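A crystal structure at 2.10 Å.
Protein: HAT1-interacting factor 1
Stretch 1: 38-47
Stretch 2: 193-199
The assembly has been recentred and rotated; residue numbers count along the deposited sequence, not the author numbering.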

# COMPACT_ATOMS: atom_id res chain seq x y z
N PHE A 38 -5.98 9.47 16.10
CA PHE A 38 -5.60 8.13 15.64
C PHE A 38 -6.06 7.00 16.56
O PHE A 38 -6.59 6.00 16.08
CB PHE A 38 -4.09 8.05 15.49
CG PHE A 38 -3.52 9.01 14.49
CD1 PHE A 38 -3.99 9.02 13.18
CD2 PHE A 38 -2.52 9.90 14.84
CE1 PHE A 38 -3.47 9.91 12.24
CE2 PHE A 38 -1.99 10.79 13.90
CZ PHE A 38 -2.47 10.79 12.60
N LEU A 39 -5.84 7.16 17.85
CA LEU A 39 -6.32 6.18 18.82
C LEU A 39 -7.84 6.06 18.69
O LEU A 39 -8.38 4.95 18.71
CB LEU A 39 -5.93 6.60 20.24
CG LEU A 39 -6.47 5.77 21.41
CD1 LEU A 39 -6.01 4.32 21.32
CD2 LEU A 39 -6.03 6.40 22.73
N GLU A 40 -8.50 7.20 18.50
CA GLU A 40 -9.94 7.27 18.45
C GLU A 40 -10.52 6.63 17.18
O GLU A 40 -11.54 5.95 17.24
CB GLU A 40 -10.40 8.72 18.58
CG GLU A 40 -10.08 9.37 19.95
CD GLU A 40 -8.73 10.10 20.02
OE1 GLU A 40 -7.85 9.91 19.13
OE2 GLU A 40 -8.54 10.88 20.99
N ALA A 41 -9.87 6.86 16.04
CA ALA A 41 -10.27 6.22 14.77
C ALA A 41 -10.04 4.71 14.83
O ALA A 41 -10.88 3.93 14.38
CB ALA A 41 -9.50 6.84 13.60
N ALA A 42 -8.91 4.30 15.40
CA ALA A 42 -8.60 2.88 15.57
C ALA A 42 -9.61 2.17 16.49
O ALA A 42 -10.14 1.10 16.13
CB ALA A 42 -7.19 2.72 16.11
N LYS A 43 -9.87 2.76 17.66
CA LYS A 43 -10.84 2.19 18.59
C LYS A 43 -12.19 2.05 17.91
O LYS A 43 -12.88 1.06 18.10
CB LYS A 43 -11.00 3.04 19.85
CG LYS A 43 -9.86 2.86 20.85
CD LYS A 43 -10.26 3.22 22.29
CE LYS A 43 -9.99 4.69 22.66
NZ LYS A 43 -9.40 4.84 24.04
N ARG A 44 -12.56 3.05 17.14
CA ARG A 44 -13.83 3.05 16.44
C ARG A 44 -13.94 1.85 15.50
O ARG A 44 -14.99 1.20 15.42
CB ARG A 44 -13.97 4.34 15.64
CG ARG A 44 -15.37 4.65 15.25
CD ARG A 44 -15.99 5.53 16.30
NE ARG A 44 -17.43 5.55 16.16
CZ ARG A 44 -18.25 6.24 16.95
NH1 ARG A 44 -17.76 6.99 17.93
NH2 ARG A 44 -19.55 6.18 16.74
N CYS A 45 -12.86 1.59 14.77
CA CYS A 45 -12.79 0.45 13.84
C CYS A 45 -12.80 -0.85 14.62
O CYS A 45 -13.55 -1.76 14.30
CB CYS A 45 -11.52 0.50 12.98
SG CYS A 45 -11.49 1.86 11.79
N GLN A 46 -11.95 -0.93 15.64
CA GLN A 46 -11.83 -2.14 16.45
C GLN A 46 -13.18 -2.57 17.06
O GLN A 46 -13.59 -3.71 16.94
CB GLN A 46 -10.80 -1.95 17.56
CG GLN A 46 -10.71 -3.10 18.55
CD GLN A 46 -11.31 -2.74 19.90
OE1 GLN A 46 -11.03 -1.67 20.44
NE2 GLN A 46 -12.13 -3.65 20.45
N GLN A 47 -13.86 -1.63 17.71
CA GLN A 47 -15.13 -1.93 18.38
C GLN A 47 -16.22 -2.26 17.37
O GLN A 47 -17.05 -3.12 17.61
CB GLN A 47 -15.57 -0.76 19.25
CG GLN A 47 -14.62 -0.49 20.41
CD GLN A 47 -14.86 0.85 21.04
OE1 GLN A 47 -15.94 1.43 20.89
NE2 GLN A 47 -13.87 1.38 21.74
N GLY A 193 -11.65 -10.48 18.58
CA GLY A 193 -10.41 -10.18 19.28
C GLY A 193 -9.56 -9.09 18.64
O GLY A 193 -8.33 -9.11 18.76
N PHE A 194 -10.21 -8.12 18.00
CA PHE A 194 -9.49 -7.01 17.33
C PHE A 194 -8.73 -6.07 18.26
O PHE A 194 -7.96 -5.25 17.78
CB PHE A 194 -10.44 -6.20 16.44
CG PHE A 194 -10.88 -6.94 15.21
CD1 PHE A 194 -10.17 -6.83 14.03
CD2 PHE A 194 -11.99 -7.77 15.25
CE1 PHE A 194 -10.56 -7.50 12.91
CE2 PHE A 194 -12.40 -8.45 14.10
CZ PHE A 194 -11.68 -8.32 12.94
N HIS A 195 -8.95 -6.19 19.57
CA HIS A 195 -8.15 -5.46 20.55
C HIS A 195 -6.67 -5.86 20.48
O HIS A 195 -5.81 -5.14 20.97
CB HIS A 195 -8.69 -5.69 21.97
CG HIS A 195 -8.23 -6.97 22.61
ND1 HIS A 195 -8.97 -8.14 22.57
CD2 HIS A 195 -7.10 -7.26 23.30
CE1 HIS A 195 -8.31 -9.09 23.21
NE2 HIS A 195 -7.17 -8.59 23.66
N ILE A 196 -6.39 -7.03 19.91
CA ILE A 196 -5.01 -7.54 19.75
C ILE A 196 -4.11 -6.56 18.98
O ILE A 196 -2.91 -6.53 19.20
CB ILE A 196 -5.00 -8.93 19.05
CG1 ILE A 196 -3.62 -9.60 19.19
CG2 ILE A 196 -5.38 -8.81 17.58
N TYR A 197 -4.71 -5.76 18.10
CA TYR A 197 -3.95 -4.83 17.25
C TYR A 197 -3.50 -3.55 17.95
O TYR A 197 -2.80 -2.72 17.35
CB TYR A 197 -4.73 -4.52 15.97
CG TYR A 197 -5.00 -5.76 15.13
CD1 TYR A 197 -3.95 -6.50 14.60
CD2 TYR A 197 -6.29 -6.19 14.87
CE1 TYR A 197 -4.18 -7.65 13.86
CE2 TYR A 197 -6.53 -7.32 14.11
CZ TYR A 197 -5.48 -8.04 13.60
OH TYR A 197 -5.69 -9.17 12.85
N PHE A 198 -3.88 -3.38 19.22
CA PHE A 198 -3.30 -2.33 20.06
C PHE A 198 -2.10 -2.85 20.87
O PHE A 198 -1.41 -2.07 21.53
CB PHE A 198 -4.36 -1.75 21.00
CG PHE A 198 -5.44 -0.99 20.28
CD1 PHE A 198 -5.19 0.25 19.71
CD2 PHE A 198 -6.72 -1.52 20.16
CE1 PHE A 198 -6.20 0.95 19.05
CE2 PHE A 198 -7.72 -0.82 19.50
CZ PHE A 198 -7.46 0.40 18.95
N GLU A 199 -1.83 -4.15 20.78
CA GLU A 199 -0.82 -4.80 21.62
C GLU A 199 0.45 -5.07 20.81
O GLU A 199 0.40 -5.18 19.59
CB GLU A 199 -1.32 -6.15 22.15
CG GLU A 199 -2.82 -6.27 22.42
CD GLU A 199 -3.22 -5.93 23.84
OE1 GLU A 199 -4.16 -6.58 24.34
OE2 GLU A 199 -2.60 -5.03 24.45

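The short 3-10 segment 194-198 packs against one side of the helix formed by 38-47, far away in sequence, and the contact buries 274 Å² in total. No hydrogen bond crosses between the two stretches; the association rests on van der Waals packing, most of it through Phe198 and Gln46.

Gly193 leads into the segment without touching the helix. Its positive phi of 73° is a conformation that glycine adopts readily, and Gly193 O accepts the first of the 3-10 hydrogen bonds, from Ile196 N (3.1 Å).

At Phe194 the two backbones come closest, with its CA 5.5 Å from Gln46 CA. The CA-to-CB bond points toward the helix, but the m rotamer (chi1 -71°) leads the buried ring away, so that contact falls to the base of the residue: Phe194 CB lies 3.8 Å from Gln46 CG, and Phe194 O is 3.6 Å from the same carbon. The aliphatic part of the glutamine suits this close approach, since it can lie against backbone as well as side chain. Gln46 CG also sits 3.7 Å from the backbone N of His195. The imidazole of His195 leads away from the helix, leaving its CB 4.3 Å from Gln46 NE2; that amide nitrogen is hydrogen-bonded elsewhere in the structure.

The CA-to-CB bond of Ile196 points away from the helix. That of Tyr197 points toward it, yet the nearest approach of its side chain is Tyr197 CD2 to Gln46 CG, 6.5 Å. Both nevertheless belong to the tight turn: Tyr197 N makes a weak hydrogen bond to Phe194 O (3.3 Å), and Ile196 O accepts one from Glu199 N (3.1 Å).

Phe198 N bonds to His195 O (3.1 Å), and this turn brings Phe198 round to face the helix, where it supplies the largest share of the contact from stretch 2. With chi1 at -67° (m), its ring extends along Leu39, Ala42, Lys43 and Gln46, which successive helical turns bring to the same side. Ala42 CB approaches Phe198 CE1 to 3.6 Å; the small methyl group lets the ring come close to the helix backbone. Leu39 CD1 adds a looser apolar contact with Phe198 CE1 at 4.1 Å. At the ring edge, Lys43 N is 3.6 Å from Phe198 CZ, but that nitrogen is already committed to Leu39 O within the helix (2.8 Å). Gln46 OE1 also meets the edge, 3.5 Å from Phe198 CE2, placing a carbonyl oxygen near the slightly positive rim of the aromatic ring.

Glu199 then leaves the contact, out of reach of the helix.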